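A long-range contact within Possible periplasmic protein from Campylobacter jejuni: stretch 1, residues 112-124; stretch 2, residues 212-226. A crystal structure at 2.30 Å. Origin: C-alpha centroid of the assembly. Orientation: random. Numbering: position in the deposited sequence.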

ATOM      1  N   THR B 112      27.564  -2.601 -11.492  1.00 43.34           N
ATOM      2  CA  THR B 112      26.564  -3.243 -10.652  1.00 43.15           C
ATOM      3  C   THR B 112      26.169  -4.585 -11.253  1.00 38.44           C
ATOM      4  O   THR B 112      25.931  -4.680 -12.455  1.00 42.37           O
ATOM      5  CB  THR B 112      25.291  -2.354 -10.535  1.00 43.01           C
ATOM      6  OG1 THR B 112      25.674  -1.006 -10.268  1.00 44.41           O
ATOM      7  CG2 THR B 112      24.375  -2.831  -9.429  1.00 32.37           C
ATOM      8  N   ASP B 113      26.116  -5.610 -10.409  1.00 34.04           N
ATOM      9  CA  ASP B 113      25.640  -6.935 -10.797  1.00 41.90           C
ATOM     10  C   ASP B 113      24.115  -7.016 -10.623  1.00 44.86           C
ATOM     11  O   ASP B 113      23.592  -6.838  -9.528  1.00 35.80           O
ATOM     12  CB  ASP B 113      26.353  -8.010  -9.959  1.00 40.98           C
ATOM     13  CG  ASP B 113      25.846  -9.417 -10.240  1.00 49.09           C
ATOM     14  OD1 ASP B 113      25.243  -9.623 -11.312  1.00 52.51           O
ATOM     15  OD2 ASP B 113      26.054 -10.320  -9.387  1.00 44.41           O
ATOM     16  N   PHE B 114      23.398  -7.248 -11.716  1.00 51.60           N
ATOM     17  CA  PHE B 114      21.941  -7.372 -11.668  1.00 40.38           C
ATOM     18  C   PHE B 114      21.508  -8.810 -11.944  1.00 45.65           C
ATOM     19  O   PHE B 114      20.357  -9.043 -12.303  1.00 43.62           O
ATOM     20  CB  PHE B 114      21.274  -6.464 -12.716  1.00 48.94           C
ATOM     21  CG  PHE B 114      21.482  -4.986 -12.492  1.00 47.01           C
ATOM     22  CD1 PHE B 114      20.621  -4.266 -11.678  1.00 34.18           C
ATOM     23  CD2 PHE B 114      22.526  -4.316 -13.119  1.00 53.97           C
ATOM     24  CE1 PHE B 114      20.807  -2.914 -11.479  1.00 45.28           C
ATOM     25  CE2 PHE B 114      22.715  -2.955 -12.930  1.00 52.68           C
ATOM     26  CZ  PHE B 114      21.856  -2.256 -12.106  1.00 54.76           C
ATOM     27  N   SER B 115      22.425  -9.767 -11.786  1.00 48.25           N
ATOM     28  CA  SER B 115      22.186 -11.147 -12.218  1.00 44.83           C
ATOM     29  C   SER B 115      21.391 -11.942 -11.200  1.00 51.11           C
ATOM     30  O   SER B 115      21.530 -11.749  -9.991  1.00 53.45           O
ATOM     31  CB  SER B 115      23.499 -11.866 -12.548  1.00 44.68           C
ATOM     32  OG  SER B 115      24.257 -12.154 -11.385  1.00 49.90           O
ATOM     33  N   ASP B 116      20.556 -12.847 -11.693  1.00 61.86           N
ATOM     34  CA  ASP B 116      19.696 -13.621 -10.811  1.00 55.07           C
ATOM     35  C   ASP B 116      20.531 -14.435  -9.839  1.00 48.44           C
ATOM     36  O   ASP B 116      20.244 -14.476  -8.639  1.00 50.80           O
ATOM     37  CB  ASP B 116      18.760 -14.527 -11.604  1.00 59.02           C
ATOM     38  CG  ASP B 116      17.534 -14.929 -10.804  1.00 79.55           C
ATOM     39  OD1 ASP B 116      17.210 -14.219  -9.826  1.00 80.50           O
ATOM     40  OD2 ASP B 116      16.892 -15.946 -11.151  1.00 90.49           O
ATOM     41  N   ASP B 117      21.580 -15.074 -10.344  1.00 44.56           N
ATOM     42  CA  ASP B 117      22.425 -15.840  -9.451  1.00 46.99           C
ATOM     43  C   ASP B 117      23.172 -14.947  -8.470  1.00 45.27           C
ATOM     44  O   ASP B 117      23.341 -15.323  -7.316  1.00 50.88           O
ATOM     45  CB  ASP B 117      23.328 -16.845 -10.184  1.00 65.68           C
ATOM     46  CG  ASP B 117      24.113 -16.229 -11.314  1.00 79.24           C
ATOM     47  OD1 ASP B 117      23.564 -15.382 -12.057  1.00 84.88           O
ATOM     48  OD2 ASP B 117      25.288 -16.621 -11.464  1.00 79.62           O
ATOM     49  N   GLY B 118      23.570 -13.752  -8.908  1.00 48.17           N
ATOM     50  CA  GLY B 118      24.175 -12.786  -8.006  1.00 40.61           C
ATOM     51  C   GLY B 118      23.263 -12.491  -6.825  1.00 46.72           C
ATOM     52  O   GLY B 118      23.686 -12.519  -5.670  1.00 48.28           O
ATOM     53  N   ALA B 119      21.999 -12.218  -7.118  1.00 49.20           N
ATOM     54  CA  ALA B 119      21.012 -11.950  -6.078  1.00 44.37           C
ATOM     55  C   ALA B 119      20.782 -13.159  -5.184  1.00 50.20           C
ATOM     56  O   ALA B 119      20.860 -13.039  -3.959  1.00 50.83           O
ATOM     57  CB  ALA B 119      19.705 -11.484  -6.693  1.00 45.30           C
ATOM     58  N   LYS B 120      20.511 -14.321  -5.782  1.00 50.54           N
ATOM     59  CA  LYS B 120      20.283 -15.527  -4.982  1.00 54.09           C
ATOM     60  C   LYS B 120      21.390 -15.638  -3.963  1.00 49.01           C
ATOM     61  O   LYS B 120      21.136 -15.738  -2.769  1.00 45.00           O
ATOM     62  CB  LYS B 120      20.262 -16.809  -5.827  1.00 59.21           C
ATOM     63  CG  LYS B 120      19.081 -16.946  -6.770  1.00 68.51           C
ATOM     64  N   LYS B 121      22.629 -15.612  -4.439  1.00 46.76           N
ATOM     65  CA  LYS B 121      23.755 -15.808  -3.546  1.00 51.76           C
ATOM     66  C   LYS B 121      23.760 -14.742  -2.454  1.00 43.32           C
ATOM     67  O   LYS B 121      24.096 -15.022  -1.305  1.00 50.64           O
ATOM     68  CB  LYS B 121      25.071 -15.828  -4.318  1.00 52.06           C
ATOM     69  CG  LYS B 121      26.184 -16.534  -3.571  1.00 52.35           C
ATOM     70  CD  LYS B 121      25.892 -18.017  -3.378  1.00 55.69           C
ATOM     71  CE  LYS B 121      27.055 -18.720  -2.669  1.00 61.60           C
ATOM     72  NZ  LYS B 121      26.782 -20.167  -2.470  1.00 63.14           N
ATOM     73  N   PHE B 122      23.356 -13.527  -2.807  1.00 41.96           N
ATOM     74  CA  PHE B 122      23.189 -12.481  -1.814  1.00 50.09           C
ATOM     75  C   PHE B 122      22.116 -12.861  -0.796  1.00 57.42           C
ATOM     76  O   PHE B 122      22.273 -12.641   0.407  1.00 61.05           O
ATOM     77  CB  PHE B 122      22.820 -11.156  -2.458  1.00 55.53           C
ATOM     78  CG  PHE B 122      22.634 -10.052  -1.468  1.00 57.83           C
ATOM     79  CD1 PHE B 122      23.726  -9.330  -1.008  1.00 53.93           C
ATOM     80  CD2 PHE B 122      21.377  -9.756  -0.971  1.00 61.03           C
ATOM     81  CE1 PHE B 122      23.567  -8.316  -0.082  1.00 57.11           C
ATOM     82  CE2 PHE B 122      21.206  -8.746  -0.045  1.00 66.90           C
ATOM     83  CZ  PHE B 122      22.301  -8.026   0.403  1.00 66.67           C
ATOM     84  N   PHE B 123      21.025 -13.428  -1.286  1.00 55.45           N
ATOM     85  CA  PHE B 123      19.961 -13.911  -0.417  1.00 53.88           C
ATOM     86  C   PHE B 123      20.450 -14.942   0.600  1.00 53.97           C
ATOM     87  O   PHE B 123      20.277 -14.772   1.805  1.00 54.23           O
ATOM     88  CB  PHE B 123      18.843 -14.520  -1.256  1.00 57.94           C
ATOM     89  CG  PHE B 123      17.764 -15.151  -0.443  1.00 60.96           C
ATOM     90  CD1 PHE B 123      16.983 -14.378   0.407  1.00 63.74           C
ATOM     91  CD2 PHE B 123      17.520 -16.511  -0.528  1.00 59.44           C
ATOM     92  CE1 PHE B 123      15.975 -14.951   1.166  1.00 63.91           C
ATOM     93  CE2 PHE B 123      16.508 -17.094   0.224  1.00 64.50           C
ATOM     94  CZ  PHE B 123      15.736 -16.310   1.074  1.00 65.31           C
ATOM     95  N   GLU B 124      21.053 -16.019   0.106  1.00 58.47           N
ATOM     96  CA  GLU B 124      21.560 -17.086   0.970  1.00 61.32           C
ATOM     97  C   GLU B 124      22.527 -16.571   2.030  1.00 60.91           C
ATOM     98  O   GLU B 124      22.662 -17.182   3.087  1.00 61.84           O
ATOM     99  CB  GLU B 124      22.240 -18.180   0.142  1.00 63.77           C
ATOM    100  CG  GLU B 124      21.328 -18.825  -0.899  1.00 77.99           C
ATOM    101  CD  GLU B 124      22.096 -19.637  -1.934  1.00 82.47           C
ATOM    102  OE1 GLU B 124      23.301 -19.904  -1.713  1.00 85.15           O
ATOM    103  OE2 GLU B 124      21.493 -20.001  -2.972  1.00 76.43           O
ATOM    104  N   PRO B 212      11.806 -17.878   6.165  1.00 92.04           N
ATOM    105  CA  PRO B 212      12.260 -17.243   4.923  1.00 95.62           C
ATOM    106  C   PRO B 212      11.822 -18.051   3.699  1.00 87.43           C
ATOM    107  O   PRO B 212      11.411 -19.209   3.865  1.00 85.29           O
ATOM    108  CB  PRO B 212      13.781 -17.299   5.065  1.00 95.86           C
ATOM    109  CG  PRO B 212      14.044 -18.492   6.023  1.00 88.61           C
ATOM    110  CD  PRO B 212      12.711 -18.967   6.555  1.00 86.47           C
ATOM    111  N   GLU B 213      11.892 -17.451   2.508  1.00 69.44           N
ATOM    112  CA  GLU B 213      11.652 -18.175   1.254  1.00 70.97           C
ATOM    113  C   GLU B 213      11.977 -17.345   0.000  1.00 88.30           C
ATOM    114  O   GLU B 213      11.420 -16.260  -0.190  1.00 94.17           O
ATOM    115  CB  GLU B 213      10.202 -18.643   1.175  1.00 60.41           C
ATOM    116  N   TYR B 214      12.852 -17.859  -0.868  1.00 87.71           N
ATOM    117  CA  TYR B 214      13.228 -17.140  -2.093  1.00 84.94           C
ATOM    118  C   TYR B 214      12.142 -17.264  -3.150  1.00 91.46           C
ATOM    119  O   TYR B 214      11.161 -17.971  -2.947  1.00105.25           O
ATOM    120  CB  TYR B 214      14.561 -17.648  -2.648  1.00 81.98           C
ATOM    121  CG  TYR B 214      15.186 -16.763  -3.721  1.00 80.38           C
ATOM    122  CD1 TYR B 214      15.904 -15.628  -3.379  1.00 73.06           C
ATOM    123  CD2 TYR B 214      15.076 -17.077  -5.071  1.00 81.04           C
ATOM    124  CE1 TYR B 214      16.479 -14.818  -4.353  1.00 70.20           C
ATOM    125  CE2 TYR B 214      15.656 -16.268  -6.054  1.00 69.40           C
ATOM    126  CZ  TYR B 214      16.355 -15.142  -5.686  1.00 66.90           C
ATOM    127  OH  TYR B 214      16.937 -14.328  -6.643  1.00 70.33           O
ATOM    128  N   GLU B 215      12.324 -16.580  -4.277  1.00 90.17           N
ATOM    129  CA  GLU B 215      11.303 -16.508  -5.328  1.00 87.81           C
ATOM    130  C   GLU B 215      10.050 -15.778  -4.847  1.00 79.29           C
ATOM    131  O   GLU B 215       9.356 -15.132  -5.628  1.00 80.91           O
ATOM    132  CB  GLU B 215      10.947 -17.898  -5.867  1.00 84.44           C
ATOM    133  CG  GLU B 215      11.683 -18.282  -7.142  1.00 86.04           C
ATOM    134  N   GLN B 216       9.773 -15.882  -3.553  1.00 76.02           N
ATOM    135  CA  GLN B 216       8.668 -15.165  -2.935  1.00 83.89           C
ATOM    136  C   GLN B 216       9.189 -13.847  -2.392  1.00 89.04           C
ATOM    137  O   GLN B 216       8.508 -13.157  -1.637  1.00 98.63           O
ATOM    138  CB  GLN B 216       8.062 -15.988  -1.794  1.00 79.89           C
ATOM    139  N   VAL B 217      10.407 -13.501  -2.786  1.00 80.01           N
ATOM    140  CA  VAL B 217      11.085 -12.347  -2.230  1.00 73.48           C
ATOM    141  C   VAL B 217      12.109 -11.847  -3.258  1.00 74.64           C
ATOM    142  O   VAL B 217      12.919 -10.960  -2.990  1.00 67.23           O
ATOM    143  CB  VAL B 217      11.759 -12.727  -0.898  1.00 73.52           C
ATOM    144  CG1 VAL B 217      13.012 -13.549  -1.155  1.00 68.04           C
ATOM    145  CG2 VAL B 217      12.058 -11.490  -0.065  1.00 78.89           C
ATOM    146  N   LYS B 218      12.025 -12.425  -4.450  1.00 72.81           N
ATOM    147  CA  LYS B 218      12.941 -12.159  -5.547  1.00 71.83           C
ATOM    148  C   LYS B 218      13.144 -10.665  -5.764  1.00 77.42           C
ATOM    149  O   LYS B 218      14.261 -10.193  -6.005  1.00 78.05           O
ATOM    150  CB  LYS B 218      12.377 -12.795  -6.817  1.00 79.44           C
ATOM    151  CG  LYS B 218      13.402 -13.185  -7.862  1.00 88.29           C
ATOM    152  CD  LYS B 218      12.808 -14.220  -8.808  1.00 96.32           C
ATOM    153  CE  LYS B 218      13.809 -14.666  -9.859  1.00 98.56           C
ATOM    154  NZ  LYS B 218      13.236 -15.739 -10.717  1.00 99.44           N
ATOM    155  N   ASN B 219      12.058  -9.917  -5.668  1.00 72.91           N
ATOM    156  CA  ASN B 219      12.103  -8.509  -5.997  1.00 71.31           C
ATOM    157  C   ASN B 219      12.749  -7.671  -4.904  1.00 59.29           C
ATOM    158  O   ASN B 219      13.318  -6.615  -5.167  1.00 61.23           O
ATOM    159  CB  ASN B 219      10.694  -8.001  -6.289  1.00 79.54           C
ATOM    160  CG  ASN B 219      10.698  -6.767  -7.147  1.00 84.44           C
ATOM    161  OD1 ASN B 219      11.487  -6.660  -8.085  1.00 85.82           O
ATOM    162  ND2 ASN B 219       9.833  -5.814  -6.822  1.00 90.92           N
ATOM    163  N   GLU B 220      12.651  -8.140  -3.671  1.00 55.84           N
ATOM    164  CA  GLU B 220      13.175  -7.395  -2.535  1.00 64.91           C
ATOM    165  C   GLU B 220      14.685  -7.579  -2.419  1.00 67.42           C
ATOM    166  O   GLU B 220      15.423  -6.629  -2.135  1.00 68.33           O
ATOM    167  CB  GLU B 220      12.478  -7.839  -1.242  1.00 75.35           C
ATOM    168  CG  GLU B 220      10.995  -7.447  -1.148  1.00 86.62           C
ATOM    169  CD  GLU B 220      10.112  -8.128  -2.192  1.00 92.25           C
ATOM    170  OE1 GLU B 220      10.407  -9.277  -2.580  1.00 94.40           O
ATOM    171  OE2 GLU B 220       9.116  -7.511  -2.624  1.00 97.45           O
ATOM    172  N   VAL B 221      15.138  -8.811  -2.641  1.00 64.03           N
ATOM    173  CA  VAL B 221      16.558  -9.130  -2.583  1.00 56.40           C
ATOM    174  C   VAL B 221      17.315  -8.343  -3.640  1.00 50.98           C
ATOM    175  O   VAL B 221      18.410  -7.832  -3.378  1.00 56.57           O
ATOM    176  CB  VAL B 221      16.832 -10.644  -2.760  1.00 49.51           C
ATOM    177  CG1 VAL B 221      15.956 -11.456  -1.820  1.00 41.45           C
ATOM    178  CG2 VAL B 221      16.600 -11.061  -4.189  1.00 54.16           C
ATOM    179  N   LEU B 222      16.728  -8.221  -4.827  1.00 45.40           N
ATOM    180  CA  LEU B 222      17.420  -7.529  -5.902  1.00 45.01           C
ATOM    181  C   LEU B 222      17.644  -6.066  -5.531  1.00 48.78           C
ATOM    182  O   LEU B 222      18.737  -5.547  -5.715  1.00 51.13           O
ATOM    183  CB  LEU B 222      16.689  -7.663  -7.229  1.00 44.18           C
ATOM    184  CG  LEU B 222      17.467  -7.115  -8.423  1.00 53.61           C
ATOM    185  CD1 LEU B 222      18.867  -7.714  -8.461  1.00 61.22           C
ATOM    186  CD2 LEU B 222      16.731  -7.383  -9.727  1.00 52.67           C
ATOM    187  N   ASN B 223      16.631  -5.406  -4.976  1.00 46.08           N
ATOM    188  CA  ASN B 223      16.812  -4.017  -4.571  1.00 45.22           C
ATOM    189  C   ASN B 223      17.862  -3.865  -3.461  1.00 38.33           C
ATOM    190  O   ASN B 223      18.705  -2.970  -3.503  1.00 44.74           O
ATOM    191  CB  ASN B 223      15.477  -3.395  -4.154  1.00 51.13           C
ATOM    192  CG  ASN B 223      14.447  -3.422  -5.274  1.00 63.09           C
ATOM    193  OD1 ASN B 223      14.792  -3.371  -6.452  1.00 65.22           O
ATOM    194  ND2 ASN B 223      13.175  -3.512  -4.907  1.00 69.86           N
ATOM    195  N   ALA B 224      17.816  -4.760  -2.483  1.00 36.05           N
ATOM    196  CA  ALA B 224      18.758  -4.746  -1.368  1.00 42.15           C
ATOM    197  C   ALA B 224      20.180  -5.089  -1.822  1.00 55.70           C
ATOM    198  O   ALA B 224      21.165  -4.494  -1.359  1.00 54.71           O
ATOM    199  CB  ALA B 224      18.305  -5.714  -0.291  1.00 37.17           C
ATOM    200  N   TYR B 225      20.286  -6.055  -2.728  1.00 52.38           N
ATOM    201  CA  TYR B 225      21.583  -6.440  -3.267  1.00 45.90           C
ATOM    202  C   TYR B 225      22.199  -5.252  -3.972  1.00 39.26           C
ATOM    203  O   TYR B 225      23.359  -4.913  -3.763  1.00 46.83           O
ATOM    204  CB  TYR B 225      21.409  -7.598  -4.240  1.00 45.39           C
ATOM    205  CG  TYR B 225      22.685  -8.091  -4.853  1.00 40.27           C
ATOM    206  CD1 TYR B 225      23.847  -8.197  -4.096  1.00 44.31           C
ATOM    207  CD2 TYR B 225      22.722  -8.488  -6.190  1.00 42.41           C
ATOM    208  CE1 TYR B 225      25.027  -8.669  -4.659  1.00 54.14           C
ATOM    209  CE2 TYR B 225      23.890  -8.964  -6.762  1.00 50.17           C
ATOM    210  CZ  TYR B 225      25.042  -9.056  -5.992  1.00 54.40           C
ATOM    211  OH  TYR B 225      26.208  -9.527  -6.553  1.00 44.76           O
ATOM    212  N   VAL B 226      21.401  -4.604  -4.801  1.00 37.32           N
ATOM    213  CA  VAL B 226      21.844  -3.434  -5.538  1.00 44.74           C
ATOM    214  C   VAL B 226      22.145  -2.265  -4.595  1.00 42.84           C
ATOM    215  O   VAL B 226      23.169  -1.603  -4.724  1.00 38.70           O
ATOM    216  CB  VAL B 226      20.780  -3.015  -6.565  1.00 48.90           C
ATOM    217  CG1 VAL B 226      21.105  -1.638  -7.143  1.00 42.12           C
ATOM    218  CG2 VAL B 226      20.662  -4.074  -7.660  1.00 44.85           C
TER
HETATM  219  O   HOH W   1      26.440 -12.228  -5.193  1.00 40.38           O

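Two helices, 116-124 and 218-226, cross at right angles with their axes 9.1 Å apart at closest approach, and together with the loops before them they bury 841 Å² between the two stretches. The centre is Ala119, whose CA lies 5.7 Å from the CA of Leu222. Its methyl is buried and touches four side chains: Ala119 CB is 4.0 Å from Val221 CG2, 4.0 Å from Tyr214 OH, 4.2 Å from Leu222 CD1 and 4.3 Å from Tyr225 CD2.

Phe122 and Phe123, both with chi1 in the t well, point toward the second stretch and carry the apolar contact onward from this alanine. The ring of Phe122 lies against the backbone of the second helix: Tyr225 CA sits 3.9 Å from the Phe122 ring centroid, almost on the ring normal, a CH-pi contact over the face. The same ring meets that of Tyr225 obliquely, with Phe122 CD1 3.3 Å from Tyr225 CD1, and reaches Ala224, with Phe122 CE2 4.2 Å from Ala224 CB. Phe123 fills the space before and along the start of the second helix. Its CD1 is 3.8 Å from Val221 CG1 and its CE1 4.0 Å from Val217 CG1, while Tyr214 CD1 lies over one face of the ring, 3.4 Å from Phe123 CD2. The flat rings suit these places because they offer broad apolar surface to branched valines and to other rings. Farther out, Phe114 CE1 packs 4.0 Å from Val226 CG2.

The two tyrosines join apolar packing to the polar edge. Tyr225, with the largest covered area of any residue here, lays a ring face over Gly118 O and extends its hydroxyl to Asp113, donating a hydrogen bond from Tyr225 OH to Asp113 OD2 (2.9 Å). Gly118 suits this crowded spot: a CB there would clash with Asp113 OD2. A water reinforces the join, donating to Gly118 O at 2.8 Å and to Tyr225 OH at 3.0 Å. Asp113 is also tied to its own stretch, its OD1 accepting from Ser115 OG (2.7 Å) and Ser115 N (2.9 Å); Ser115 OG in turn caps the helix by accepting from Gly118 N at 3.0 Å.

Tyr214 reaches the first helix with its hydroxyl, where Tyr214 OH makes a weak hydrogen bond to Asp116 OD1 (3.2 Å) and lies 3.4 Å from Lys120 CG. At the exposed margin, the extended Lys218 forms a long salt bridge, Lys218 NZ to Asp116 OD2 at 3.7 Å.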